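Local structure of MmoQ Response regulator (Methylococcus capsulatus, 3LJX) at residues Pro154-Glu159 with Arg174-Thr179; Cys101-Tyr106 with Cys160-Asp165; Ile199-Leu204 with Gly217-Gln222; Ala23-Leu28 with Gln41-Asp46. The protein probably makes cyclic di-GMP from two GTP molecules as a whole response regulator, of which this chain is the piece carrying the HDOD domain. All blocks are in the same frame, centred on the assembly; numbering follows the deposited sequence.

Interaction 1 of 4, residues Pro154-Glu159 with Arg174-Thr179; sequences PEEYSE and RERFAT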
loop_
_atom_site.group_PDB
_atom_site.type_symbol
_atom_site.label_atom_id
_atom_site.label_comp_id
_atom_site.label_asym_id
_atom_site.label_seq_id
_atom_site.Cartn_x
_atom_site.Cartn_y
_atom_site.Cartn_z
ATOM N N PRO A 154 -18.782 1.916 -5.674
ATOM C CA PRO A 154 -18.538 0.860 -6.665
ATOM C C PRO A 154 -19.124 1.190 -8.036
ATOM O O PRO A 154 -18.444 0.986 -9.048
ATOM C CB PRO A 154 -19.252 -0.361 -6.069
ATOM C CG PRO A 154 -19.471 -0.042 -4.642
ATOM C CD PRO A 154 -19.542 1.438 -4.511
ATOM N N GLU A 155 -20.359 1.692 -8.070
ATOM C CA GLU A 155 -21.027 1.978 -9.343
ATOM C C GLU A 155 -20.529 3.269 -9.973
ATOM O O GLU A 155 -20.323 3.339 -11.187
ATOM C CB GLU A 155 -22.555 2.027 -9.185
ATOM C CG GLU A 155 -23.179 0.712 -8.738
ATOM C CD GLU A 155 -23.032 -0.396 -9.770
ATOM O OE1 GLU A 155 -22.971 -0.084 -10.979
ATOM O OE2 GLU A 155 -22.981 -1.580 -9.370
ATOM N N GLU A 156 -20.346 4.303 -9.164
ATOM C CA GLU A 156 -19.803 5.538 -9.715
ATOM C C GLU A 156 -18.388 5.306 -10.221
ATOM O O GLU A 156 -18.021 5.775 -11.299
ATOM C CB GLU A 156 -19.818 6.662 -8.686
ATOM C CG GLU A 156 -21.182 7.297 -8.519
ATOM C CD GLU A 156 -21.388 8.508 -9.411
ATOM O OE1 GLU A 156 -20.406 9.031 -9.979
ATOM O OE2 GLU A 156 -22.543 8.947 -9.532
ATOM N N TYR A 157 -17.597 4.560 -9.457
ATOM C CA TYR A 157 -16.203 4.379 -9.828
ATOM C C TYR A 157 -16.082 3.491 -11.065
ATOM O O TYR A 157 -15.188 3.701 -11.872
ATOM C CB TYR A 157 -15.363 3.849 -8.662
ATOM C CG TYR A 157 -13.875 4.094 -8.822
ATOM C CD1 TYR A 157 -13.387 5.360 -9.142
ATOM C CD2 TYR A 157 -12.957 3.067 -8.643
ATOM C CE1 TYR A 157 -12.023 5.594 -9.278
ATOM C CE2 TYR A 157 -11.590 3.286 -8.774
ATOM C CZ TYR A 157 -11.128 4.554 -9.095
ATOM O OH TYR A 157 -9.765 4.779 -9.232
ATOM N N SER A 158 -16.989 2.531 -11.237
ATOM C CA SER A 158 -17.024 1.758 -12.495
ATOM C C SER A 158 -17.221 2.654 -13.715
ATOM O O SER A 158 -16.567 2.464 -14.736
ATOM C CB SER A 158 -18.092 0.670 -12.478
ATOM O OG SER A 158 -17.662 -0.454 -11.732
ATOM N N GLU A 159 -18.111 3.638 -13.612
ATOM C CA GLU A 159 -18.227 4.635 -14.673
ATOM C C GLU A 159 -16.869 5.294 -14.958
ATOM O O GLU A 159 -16.410 5.321 -16.102
ATOM C CB GLU A 159 -19.249 5.714 -14.323
ATOM C CG GLU A 159 -20.684 5.243 -14.229
ATOM C CD GLU A 159 -21.639 6.381 -13.852
ATOM O OE1 GLU A 159 -21.263 7.563 -14.051
ATOM O OE2 GLU A 159 -22.759 6.097 -13.358
ATOM N N ARG A 174 -11.754 13.670 -9.220
ATOM C CA ARG A 174 -11.954 14.946 -8.529
ATOM C C ARG A 174 -13.362 15.510 -8.751
ATOM O O ARG A 174 -13.983 16.040 -7.834
ATOM C CB ARG A 174 -10.884 15.961 -8.933
ATOM C CG ARG A 174 -9.518 15.650 -8.323
ATOM C CD ARG A 174 -8.434 16.568 -8.852
ATOM N NE ARG A 174 -7.116 16.197 -8.335
ATOM C CZ ARG A 174 -5.957 16.700 -8.769
ATOM N NH1 ARG A 174 -5.931 17.597 -9.751
ATOM N NH2 ARG A 174 -4.813 16.299 -8.223
ATOM N N GLU A 175 -13.867 15.363 -9.967
ATOM C CA GLU A 175 -15.198 15.835 -10.306
ATOM C C GLU A 175 -16.279 15.066 -9.539
ATOM O O GLU A 175 -17.188 15.661 -8.942
ATOM C CB GLU A 175 -15.401 15.672 -11.808
ATOM C CG GLU A 175 -16.504 16.486 -12.410
ATOM C CD GLU A 175 -16.444 16.450 -13.933
ATOM O OE1 GLU A 175 -15.675 17.243 -14.518
ATOM O OE2 GLU A 175 -17.149 15.612 -14.542
ATOM N N ARG A 176 -16.173 13.739 -9.550
ATOM C CA ARG A 176 -17.201 12.891 -8.948
ATOM C C ARG A 176 -17.148 12.878 -7.417
ATOM O O ARG A 176 -18.185 12.878 -6.742
ATOM C CB ARG A 176 -17.088 11.464 -9.495
ATOM C CG ARG A 176 -17.112 11.367 -11.022
ATOM C CD ARG A 176 -18.500 11.655 -11.568
ATOM N NE ARG A 176 -18.936 10.632 -12.511
ATOM C CZ ARG A 176 -19.028 10.826 -13.821
ATOM N NH1 ARG A 176 -18.732 12.015 -14.335
ATOM N NH2 ARG A 176 -19.421 9.839 -14.618
ATOM N N PHE A 177 -15.935 12.899 -6.872
ATOM C CA PHE A 177 -15.723 12.583 -5.464
ATOM C C PHE A 177 -15.026 13.685 -4.665
ATOM O O PHE A 177 -14.857 13.559 -3.456
ATOM C CB PHE A 177 -14.879 11.305 -5.350
ATOM C CG PHE A 177 -15.371 10.158 -6.195
ATOM C CD1 PHE A 177 -16.597 9.564 -5.943
ATOM C CD2 PHE A 177 -14.587 9.644 -7.207
ATOM C CE1 PHE A 177 -17.040 8.490 -6.707
ATOM C CE2 PHE A 177 -15.027 8.572 -7.971
ATOM C CZ PHE A 177 -16.253 8.000 -7.720
ATOM N N ALA A 178 -14.607 14.751 -5.339
ATOM C CA ALA A 178 -13.782 15.794 -4.719
ATOM C C ALA A 178 -12.530 15.220 -4.071
ATOM O O ALA A 178 -12.051 15.747 -3.070
ATOM C CB ALA A 178 -14.561 16.588 -3.704
ATOM N N THR A 179 -12.011 14.136 -4.636
ATOM C CA THR A 179 -10.707 13.627 -4.252
ATOM C C THR A 179 -10.273 12.690 -5.363
ATOM O O THR A 179 -11.076 12.357 -6.234
ATOM C CB THR A 179 -10.754 12.898 -2.892
ATOM O OG1 THR A 179 -9.432 12.513 -2.509
ATOM C CG2 THR A 179 -11.618 11.678 -2.972
#

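Interaction 2 of 4, residues Cys101-Tyr106 with Cys160-Asp165; sequences CEAFDY and CLRKAD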
loop_
_atom_site.group_PDB
_atom_site.type_symbol
_atom_site.label_atom_id
_atom_site.label_comp_id
_atom_site.label_asym_id
_atom_site.label_seq_id
_atom_site.Cartn_x
_atom_site.Cartn_y
_atom_site.Cartn_z
ATOM N N CYS A 101 -17.053 -3.230 -6.835
ATOM C CA CYS A 101 -16.783 -2.374 -8.004
ATOM C C CYS A 101 -16.500 -3.190 -9.268
ATOM O O CYS A 101 -15.379 -3.670 -9.489
ATOM C CB CYS A 101 -15.640 -1.387 -7.742
ATOM S SG CYS A 101 -15.312 -0.281 -9.145
ATOM N N GLU A 102 -17.527 -3.327 -10.101
ATOM C CA GLU A 102 -17.491 -4.212 -11.262
ATOM C C GLU A 102 -16.242 -4.027 -12.142
ATOM O O GLU A 102 -15.546 -5.003 -12.469
ATOM C CB GLU A 102 -18.777 -4.030 -12.083
ATOM C CG GLU A 102 -18.940 -5.002 -13.240
ATOM C CD GLU A 102 -20.335 -4.957 -13.851
ATOM O OE1 GLU A 102 -21.273 -4.452 -13.187
ATOM O OE2 GLU A 102 -20.495 -5.438 -14.996
ATOM N N ALA A 103 -15.951 -2.779 -12.509
ATOM C CA ALA A 103 -14.850 -2.496 -13.431
ATOM C C ALA A 103 -13.438 -2.513 -12.804
ATOM O O ALA A 103 -12.447 -2.458 -13.521
ATOM C CB ALA A 103 -15.102 -1.176 -14.173
ATOM N N PHE A 104 -13.345 -2.600 -11.480
ATOM C CA PHE A 104 -12.041 -2.609 -10.811
ATOM C C PHE A 104 -11.424 -4.007 -10.777
ATOM O O PHE A 104 -12.039 -4.972 -10.308
ATOM C CB PHE A 104 -12.152 -2.055 -9.388
ATOM C CG PHE A 104 -10.818 -1.790 -8.718
ATOM C CD1 PHE A 104 -9.996 -0.746 -9.155
ATOM C CD2 PHE A 104 -10.408 -2.549 -7.625
ATOM C CE1 PHE A 104 -8.774 -0.482 -8.532
ATOM C CE2 PHE A 104 -9.195 -2.289 -6.990
ATOM C CZ PHE A 104 -8.377 -1.250 -7.446
ATOM N N ASP A 105 -10.190 -4.102 -11.257
ATOM C CA ASP A 105 -9.485 -5.373 -11.301
ATOM C C ASP A 105 -8.840 -5.668 -9.946
ATOM O O ASP A 105 -7.681 -5.329 -9.720
ATOM C CB ASP A 105 -8.428 -5.342 -12.410
ATOM C CG ASP A 105 -7.856 -6.718 -12.709
ATOM O OD1 ASP A 105 -7.994 -7.625 -11.855
ATOM O OD2 ASP A 105 -7.254 -6.893 -13.795
ATOM N N TYR A 106 -9.589 -6.302 -9.051
ATOM C CA TYR A 106 -9.111 -6.542 -7.696
ATOM C C TYR A 106 -7.904 -7.485 -7.659
ATOM O O TYR A 106 -6.930 -7.235 -6.941
ATOM C CB TYR A 106 -10.233 -7.076 -6.814
ATOM C CG TYR A 106 -11.320 -6.057 -6.469
ATOM C CD1 TYR A 106 -12.373 -5.806 -7.343
ATOM C CD2 TYR A 106 -11.305 -5.382 -5.245
ATOM C CE1 TYR A 106 -13.381 -4.890 -7.007
ATOM C CE2 TYR A 106 -12.294 -4.472 -4.904
ATOM C CZ TYR A 106 -13.335 -4.226 -5.780
ATOM O OH TYR A 106 -14.315 -3.305 -5.438
ATOM N N CYS A 160 -16.229 5.836 -13.926
ATOM C CA CYS A 160 -14.945 6.500 -14.130
ATOM C C CYS A 160 -13.936 5.561 -14.794
ATOM O O CYS A 160 -13.262 5.929 -15.750
ATOM C CB CYS A 160 -14.386 7.010 -12.809
ATOM S SG CYS A 160 -15.450 8.208 -11.982
ATOM N N LEU A 161 -13.851 4.337 -14.293
ATOM C CA LEU A 161 -12.858 3.393 -14.782
ATOM C C LEU A 161 -13.085 3.019 -16.244
ATOM O O LEU A 161 -12.135 2.785 -16.983
ATOM C CB LEU A 161 -12.837 2.139 -13.903
ATOM C CG LEU A 161 -12.240 2.351 -12.505
ATOM C CD1 LEU A 161 -12.253 1.051 -11.729
ATOM C CD2 LEU A 161 -10.826 2.905 -12.590
ATOM N N ARG A 162 -14.342 2.970 -16.666
ATOM C CA ARG A 162 -14.639 2.625 -18.054
ATOM C C ARG A 162 -14.333 3.764 -19.028
ATOM O O ARG A 162 -13.988 3.512 -20.178
ATOM C CB ARG A 162 -16.083 2.143 -18.199
ATOM C CG ARG A 162 -16.311 0.820 -17.502
ATOM C CD ARG A 162 -17.758 0.414 -17.496
ATOM N NE ARG A 162 -17.895 -0.964 -17.030
ATOM C CZ ARG A 162 -18.625 -1.337 -15.981
ATOM N NH1 ARG A 162 -19.303 -0.435 -15.276
ATOM N NH2 ARG A 162 -18.679 -2.620 -15.644
ATOM N N LYS A 163 -14.427 5.008 -18.566
ATOM C CA LYS A 163 -14.246 6.140 -19.468
ATOM C C LYS A 163 -12.891 6.842 -19.415
ATOM O O LYS A 163 -12.586 7.645 -20.294
ATOM C CB LYS A 163 -15.376 7.160 -19.318
ATOM C CG LYS A 163 -15.687 7.549 -17.910
ATOM C CD LYS A 163 -16.958 8.388 -17.854
ATOM C CE LYS A 163 -16.769 9.755 -18.508
ATOM N NZ LYS A 163 -17.809 10.737 -18.054
ATOM N N ALA A 164 -12.069 6.546 -18.415
ATOM C CA ALA A 164 -10.793 7.252 -18.309
ATOM C C ALA A 164 -9.677 6.461 -17.643
ATOM O O ALA A 164 -9.918 5.465 -16.959
ATOM C CB ALA A 164 -10.986 8.584 -17.594
ATOM N N ASP A 165 -8.448 6.925 -17.851
ATOM C CA ASP A 165 -7.281 6.397 -17.156
ATOM C C ASP A 165 -6.255 7.518 -16.990
ATOM O O ASP A 165 -6.487 8.652 -17.431
ATOM C CB ASP A 165 -6.682 5.205 -17.900
ATOM C CG ASP A 165 -6.356 5.521 -19.353
ATOM O OD1 ASP A 165 -5.986 6.685 -19.656
ATOM O OD2 ASP A 165 -6.476 4.598 -20.193
HETATM O O HOH W 1 -21.272 -1.307 -12.794
#

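Interaction 3 of 4, residues Ile199-Leu204 with Gly217-Gln222; sequences IDALQL and GRFARQ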
loop_
_atom_site.group_PDB
_atom_site.type_symbol
_atom_site.label_atom_id
_atom_site.label_comp_id
_atom_site.label_asym_id
_atom_site.label_seq_id
_atom_site.Cartn_x
_atom_site.Cartn_y
_atom_site.Cartn_z
ATOM N N ILE A 199 4.887 10.409 2.980
ATOM C CA ILE A 199 3.887 10.838 2.005
ATOM C C ILE A 199 4.532 11.720 0.920
ATOM O O ILE A 199 4.220 11.583 -0.277
ATOM C CB ILE A 199 2.695 11.575 2.674
ATOM C CG1 ILE A 199 1.773 10.584 3.389
ATOM C CG2 ILE A 199 1.870 12.292 1.642
ATOM C CD1 ILE A 199 2.205 10.247 4.785
ATOM N N ASP A 200 5.445 12.604 1.321
ATOM C CA ASP A 200 6.126 13.444 0.336
ATOM C C ASP A 200 6.986 12.598 -0.596
ATOM O O ASP A 200 7.056 12.857 -1.797
ATOM C CB ASP A 200 6.994 14.519 0.999
ATOM C CG ASP A 200 6.167 15.618 1.676
ATOM O OD1 ASP A 200 4.929 15.657 1.495
ATOM O OD2 ASP A 200 6.761 16.450 2.395
ATOM N N ALA A 201 7.648 11.587 -0.051
ATOM C CA ALA A 201 8.522 10.771 -0.884
ATOM C C ALA A 201 7.651 10.046 -1.912
ATOM O O ALA A 201 7.999 9.953 -3.091
ATOM C CB ALA A 201 9.307 9.800 -0.036
ATOM N N LEU A 202 6.492 9.578 -1.459
ATOM C CA LEU A 202 5.531 8.899 -2.323
ATOM C C LEU A 202 5.029 9.815 -3.432
ATOM O O LEU A 202 5.010 9.437 -4.611
ATOM C CB LEU A 202 4.341 8.415 -1.503
ATOM C CG LEU A 202 3.209 7.786 -2.308
ATOM C CD1 LEU A 202 3.725 6.561 -3.070
ATOM C CD2 LEU A 202 2.022 7.410 -1.390
ATOM N N GLN A 203 4.620 11.022 -3.059
ATOM C CA GLN A 203 4.154 11.976 -4.059
ATOM C C GLN A 203 5.254 12.323 -5.060
ATOM O O GLN A 203 5.014 12.347 -6.266
ATOM C CB GLN A 203 3.618 13.247 -3.406
ATOM C CG GLN A 203 2.822 14.098 -4.382
ATOM C CD GLN A 203 2.099 15.249 -3.717
ATOM O OE1 GLN A 203 2.351 15.574 -2.556
ATOM N NE2 GLN A 203 1.194 15.877 -4.456
ATOM N N LEU A 204 6.454 12.598 -4.552
ATOM C CA LEU A 204 7.616 12.840 -5.401
ATOM C C LEU A 204 7.834 11.687 -6.389
ATOM O O LEU A 204 8.122 11.912 -7.571
ATOM C CB LEU A 204 8.866 12.996 -4.538
ATOM C CG LEU A 204 9.704 14.253 -4.693
ATOM C CD1 LEU A 204 8.812 15.476 -4.732
ATOM C CD2 LEU A 204 10.703 14.350 -3.543
ATOM N N GLY A 217 14.390 12.625 -1.827
ATOM C CA GLY A 217 14.567 12.404 -3.252
ATOM C C GLY A 217 15.027 10.985 -3.529
ATOM O O GLY A 217 14.566 10.338 -4.474
ATOM N N ARG A 218 15.923 10.477 -2.687
ATOM C CA ARG A 218 16.474 9.146 -2.922
ATOM C C ARG A 218 15.414 8.079 -2.672
ATOM O O ARG A 218 15.268 7.124 -3.450
ATOM C CB ARG A 218 17.710 8.897 -2.065
ATOM C CG ARG A 218 18.479 7.653 -2.464
ATOM C CD ARG A 218 19.663 7.449 -1.550
ATOM N NE ARG A 218 20.900 7.846 -2.196
ATOM C CZ ARG A 218 21.793 6.981 -2.661
ATOM N NH1 ARG A 218 21.581 5.676 -2.524
ATOM N NH2 ARG A 218 22.899 7.419 -3.253
ATOM N N PHE A 219 14.650 8.253 -1.603
ATOM C CA PHE A 219 13.580 7.315 -1.311
ATOM C C PHE A 219 12.526 7.400 -2.424
ATOM O O PHE A 219 12.024 6.373 -2.885
ATOM C CB PHE A 219 12.985 7.607 0.071
ATOM C CG PHE A 219 11.986 6.589 0.540
ATOM C CD1 PHE A 219 12.129 5.254 0.223
ATOM C CD2 PHE A 219 10.914 6.974 1.336
ATOM C CE1 PHE A 219 11.202 4.314 0.665
ATOM C CE2 PHE A 219 9.987 6.042 1.786
ATOM C CZ PHE A 219 10.136 4.704 1.450
ATOM N N ALA A 220 12.218 8.614 -2.881
ATOM C CA ALA A 220 11.278 8.771 -3.987
ATOM C C ALA A 220 11.744 7.981 -5.223
ATOM O O ALA A 220 10.956 7.277 -5.860
ATOM C CB ALA A 220 11.068 10.260 -4.331
ATOM N N ARG A 221 13.021 8.093 -5.565
ATOM C CA ARG A 221 13.539 7.361 -6.722
ATOM C C ARG A 221 13.448 5.850 -6.483
ATOM O O ARG A 221 13.217 5.083 -7.418
ATOM C CB ARG A 221 14.968 7.784 -7.057
ATOM C CG ARG A 221 15.050 9.133 -7.789
ATOM C CD ARG A 221 16.489 9.521 -8.178
ATOM N NE ARG A 221 17.238 10.015 -7.025
ATOM C CZ ARG A 221 17.138 11.256 -6.559
ATOM N NH1 ARG A 221 16.324 12.131 -7.150
ATOM N NH2 ARG A 221 17.840 11.627 -5.495
ATOM N N GLN A 222 13.580 5.422 -5.230
ATOM C CA GLN A 222 13.455 3.998 -4.911
ATOM C C GLN A 222 12.026 3.511 -5.069
ATOM O O GLN A 222 11.782 2.389 -5.547
ATOM C CB GLN A 222 13.951 3.707 -3.506
ATOM C CG GLN A 222 15.470 3.889 -3.317
ATOM C CD GLN A 222 15.858 3.840 -1.837
ATOM O OE1 GLN A 222 15.101 4.306 -0.967
ATOM N NE2 GLN A 222 17.033 3.277 -1.547
#

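Interaction 4 of 4, residues Ala23-Leu28 with Gln41-Asp46; sequences AAILNL and QLIQTD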
loop_
_atom_site.group_PDB
_atom_site.type_symbol
_atom_site.label_atom_id
_atom_site.label_comp_id
_atom_site.label_asym_id
_atom_site.label_seq_id
_atom_site.Cartn_x
_atom_site.Cartn_y
_atom_site.Cartn_z
ATOM N N ALA A 23 -8.799 -16.540 3.771
ATOM C CA ALA A 23 -8.882 -17.935 4.222
ATOM C C ALA A 23 -7.597 -18.350 4.914
ATOM O O ALA A 23 -7.627 -18.936 5.998
ATOM C CB ALA A 23 -9.181 -18.874 3.061
ATOM N N ALA A 24 -6.465 -18.032 4.294
ATOM C CA ALA A 24 -5.168 -18.407 4.852
ATOM C C ALA A 24 -4.825 -17.639 6.135
ATOM O O ALA A 24 -4.176 -18.176 7.037
ATOM C CB ALA A 24 -4.072 -18.236 3.820
ATOM N N ILE A 25 -5.233 -16.378 6.207
ATOM C CA ILE A 25 -4.972 -15.597 7.405
ATOM C C ILE A 25 -5.785 -16.180 8.558
ATOM O O ILE A 25 -5.250 -16.406 9.652
ATOM C CB ILE A 25 -5.285 -14.090 7.201
ATOM C CG1 ILE A 25 -4.194 -13.425 6.354
ATOM C CG2 ILE A 25 -5.381 -13.384 8.542
ATOM C CD1 ILE A 25 -4.575 -12.050 5.830
ATOM N N LEU A 26 -7.067 -16.441 8.307
ATOM C CA LEU A 26 -7.947 -17.031 9.320
ATOM C C LEU A 26 -7.428 -18.385 9.791
ATOM O O LEU A 26 -7.399 -18.667 10.989
ATOM C CB LEU A 26 -9.373 -17.175 8.791
ATOM C CG LEU A 26 -10.154 -15.862 8.723
ATOM C CD1 LEU A 26 -11.450 -16.046 7.958
ATOM C CD2 LEU A 26 -10.418 -15.313 10.130
ATOM N N ASN A 27 -7.011 -19.217 8.844
ATOM C CA ASN A 27 -6.452 -20.516 9.174
ATOM C C ASN A 27 -5.307 -20.389 10.166
ATOM O O ASN A 27 -5.284 -21.049 11.198
ATOM C CB ASN A 27 -5.966 -21.220 7.915
ATOM C CG ASN A 27 -5.270 -22.528 8.221
ATOM O OD1 ASN A 27 -4.037 -22.606 8.223
ATOM N ND2 ASN A 27 -6.059 -23.567 8.500
ATOM N N LEU A 28 -4.356 -19.521 9.845
ATOM C CA LEU A 28 -3.207 -19.265 10.713
ATOM C C LEU A 28 -3.621 -18.631 12.050
ATOM O O LEU A 28 -3.107 -18.987 13.110
ATOM C CB LEU A 28 -2.213 -18.358 9.992
ATOM C CG LEU A 28 -0.796 -18.391 10.525
ATOM C CD1 LEU A 28 -0.268 -19.826 10.462
ATOM C CD2 LEU A 28 0.091 -17.429 9.721
ATOM N N GLN A 41 4.054 -12.043 8.487
ATOM C CA GLN A 41 4.442 -12.306 7.105
ATOM C C GLN A 41 3.204 -12.499 6.240
ATOM O O GLN A 41 3.119 -12.005 5.112
ATOM C CB GLN A 41 5.330 -13.552 7.025
ATOM C CG GLN A 41 6.785 -13.311 7.389
ATOM C CD GLN A 41 7.658 -13.043 6.165
ATOM O OE1 GLN A 41 7.964 -11.889 5.836
ATOM N NE2 GLN A 41 8.061 -14.115 5.482
ATOM N N LEU A 42 2.233 -13.216 6.788
ATOM C CA LEU A 42 1.031 -13.521 6.046
ATOM C C LEU A 42 0.104 -12.304 5.975
ATOM O O LEU A 42 -0.446 -11.988 4.916
ATOM C CB LEU A 42 0.335 -14.719 6.680
ATOM C CG LEU A 42 -0.868 -15.237 5.912
ATOM C CD1 LEU A 42 -0.555 -15.284 4.428
ATOM C CD2 LEU A 42 -1.266 -16.614 6.433
ATOM N N ILE A 43 -0.058 -11.611 7.099
ATOM C CA ILE A 43 -0.990 -10.484 7.167
ATOM C C ILE A 43 -0.510 -9.354 6.261
ATOM O O ILE A 43 -1.313 -8.645 5.649
ATOM C CB ILE A 43 -1.126 -9.951 8.605
ATOM C CG1 ILE A 43 -2.009 -10.883 9.440
ATOM C CG2 ILE A 43 -1.712 -8.545 8.615
ATOM C CD1 ILE A 43 -2.067 -10.522 10.912
ATOM N N GLN A 44 0.807 -9.187 6.168
ATOM C CA GLN A 44 1.315 -8.053 5.421
ATOM C C GLN A 44 1.260 -8.291 3.910
ATOM O O GLN A 44 1.760 -7.478 3.143
ATOM C CB GLN A 44 2.718 -7.658 5.873
ATOM C CG GLN A 44 3.784 -8.629 5.433
ATOM C CD GLN A 44 5.165 -8.136 5.792
ATOM O OE1 GLN A 44 5.308 -7.188 6.570
ATOM N NE2 GLN A 44 6.195 -8.769 5.223
ATOM N N THR A 45 0.648 -9.394 3.480
ATOM C CA THR A 45 0.336 -9.551 2.059
ATOM C C THR A 45 -1.008 -8.883 1.736
ATOM O O THR A 45 -1.393 -8.780 0.564
ATOM C CB THR A 45 0.265 -11.025 1.603
ATOM O OG1 THR A 45 -0.772 -11.709 2.323
ATOM C CG2 THR A 45 1.595 -11.727 1.813
ATOM N N ASP A 46 -1.719 -8.434 2.771
ATOM C CA ASP A 46 -3.036 -7.826 2.566
ATOM C C ASP A 46 -3.081 -6.345 2.958
ATOM O O ASP A 46 -2.944 -5.998 4.135
ATOM C CB ASP A 46 -4.120 -8.592 3.324
ATOM C CG ASP A 46 -5.490 -7.973 3.139
ATOM O OD1 ASP A 46 -5.958 -7.905 1.978
ATOM O OD2 ASP A 46 -6.097 -7.548 4.146
#

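Interaction 1 of 4, residues Pro154-Glu159 with Arg174-Thr179
The salt bridge from Arg176 NH2 to Glu159 OE1, 3.0 Å long, is the shortest polar link between these two segments. The oxygen is met nearly in line with its C-O bond, and it lies 23° out of the guanidinium plane. Carboxylate and guanidinium are far from coplanar, so one nitrogen meets one oxygen instead of forming a double bridge. One turn back, Glu156 OE1 sits at another part of the guanidinium edge, 3.3 Å from Arg176 NE in a weak hydrogen bond. The arginine chain is bent at chi2 (-72°), which sets CD close to that same oxygen. Two acids thus share one arginine, and its neighbour Glu175 adds a long third approach. An alanine in place of Arg176 would probably leave the carboxylates of Glu156 and Glu159 without their positive mate. Behind the charges the contact turns apolar. Glu156 CB lies near the ring plane of Phe177, 3.9 Å from CE1, while Tyr157 CD1 comes within 3.8 Å of Phe177 CE2, the two side chains crossing at about a right angle. Arg176 CB covers one face of the Phe177 ring, and Trp153 stacks with that ring too. The tyrosine hydroxyl finds its partner in Glu173. Helices 154-163 and 166-177 meet here as consecutive helices of the HDOD domain, with Leu149 of helix 144-152 touching both Tyr157 and Phe177.

Interaction 2 of 4, residues Cys101-Tyr106 with Cys160-Asp165
Leu161 CD1 is the tight point of this contact: it presses into the loop, 3.8 Å from Phe104 CA. The same methyl lies at the edge of the Phe104 ring, 3.9 Å from CD1, and Cys101 SG is a little farther off. Leu161 CB adds a contact of 4.0 Å with Ala103 CB. Toward solvent things are looser. Ala103 CB sits over one face of the Arg162 guanidinium, 3.9 Å above its plane. The Arg162 chain is extended from CG to NE, and NH2 at its end lies 3.4 Å from Glu102 OE2, a salt bridge with the two planes 88° apart and no direct hydrogen bond. A water bridges the other ends, 3.2 Å from Glu102 OE1 and 3.3 Å from Arg162 NH1. Asp105 is the N-cap of helix 106-125, bonding Ala108 N. The arrangement is a type I turn, Cys101 to Phe104, leading into an N-capped helix and resting on helix 154-163 of the all-helical HDOD domain.

Interaction 3 of 4, residues Ile199-Leu204 with Gly217-Gln222
Ala201 CB packs against the Phe219 ring, 3.5 Å from CD2. Chi1 of -173° sets CG of Phe219 anti to the backbone N, and the ring is carried from there. Next to it the methyl of Ala220 is held between two parts of the other helix: its CB is 3.3 Å from the carbonyl oxygen of Ala201 and 3.5 Å from Leu204 CB. Ala201 and Leu204 stand one turn apart on their helix, so Ala220 fits into the step between them. Helices 196-204 and 214-233, consecutive in the chain, thus cross at a small-residue contact where the backbones come very near, Ala201 CA and Ala220 CA lying 4.6 Å apart. The axes of the short segments pass 7.8 Å from each other with a signed crossing angle of -55°. At that distance Ala220 CA also makes a CH...O contact of 3.6 Å with Ala201 O. One turn earlier, Gly217 offers bare backbone, and Leu204 CD2 lies 4.3 Å from its CA. Thr216 and Leu223 of helix 214-233 extend the surface met by Ala201, and Phe219 also touches Val130. Alanine methyls, the Leu204 side chain, the Gly217 backbone, one aromatic ring and a CH...O approach make up this buried crossing, so it depends on close fit of small side chains more than on directed polar bonds.

Interaction 4 of 4, residues Ala23-Leu28 with Gln41-Asp46
Leu42 reaches across to helix 19-29 and meets three of its residues. Its CD2 lies 3.4 Å from the carbonyl oxygen of Ala24 and 3.6 Å from Leu28 CD2, while its CG rests 3.8 Å from Ile25 CG1. With chi1 at -174°, CG stands anti to the backbone N, which places the branch point beside Ile25. Ile25 in turn extends past Leu42 toward the turn that follows: its CD1 is 4.1 Å from Ile43 CA and 4.3 Å from Asp46 CB. Its other branch, CG2, approaches Ile43 CG1 at 4.3 Å. Behind this apolar layer the backbone of Leu42 is fixed at the helix end. Thr45 OG1 donates to Leu42 O over 2.6 Å, in the carbonyl plane, and Thr45 N donates to the same oxygen. The type I turn from Ile43 to Asp46 then leads straight into helix 47-58, whose N-cap is Asp46; its OD2 bonds Leu49 N and also Thr17 OG1. Farther out, Leu49 and Ala87 each touch both Ile25 and Ile43, so helices 47-58 and 80-88 of the HDOD domain close over the isoleucine pair. The side-chain contacts across are aliphatic, with the one carbonyl oxygen of Ala24 beside Leu42 CD2; the fit therefore rests on branched side chains interleaving, while the polar bonds lie within segment 41-46 and hold the backbone where the helix ends.

Overall arrangement
Along the chain interaction 4 comes first and closes before the others open. Interactions 2 and 1 then alternate their segments and share helix 154-163, and interaction 3 follows last. Interactions 1 and 2 form one continuous patch, with centres 10 Å apart and a probable hydrogen bond of 3.0 Å between Ser158 OG and Ala103 N. Centre to centre, interaction 3 lies about 27 Å from both, and interaction 4 about 31 Å and 27 Å from interactions 1 and 2. Interactions 3 and 4, 29 Å apart, take opposite sides of the chain's centre. The contacts thus join separate places in an all-helical chain; interactions 1, 2 and 4 belong to the HDOD domain, as does segment 199-204 of interaction 3.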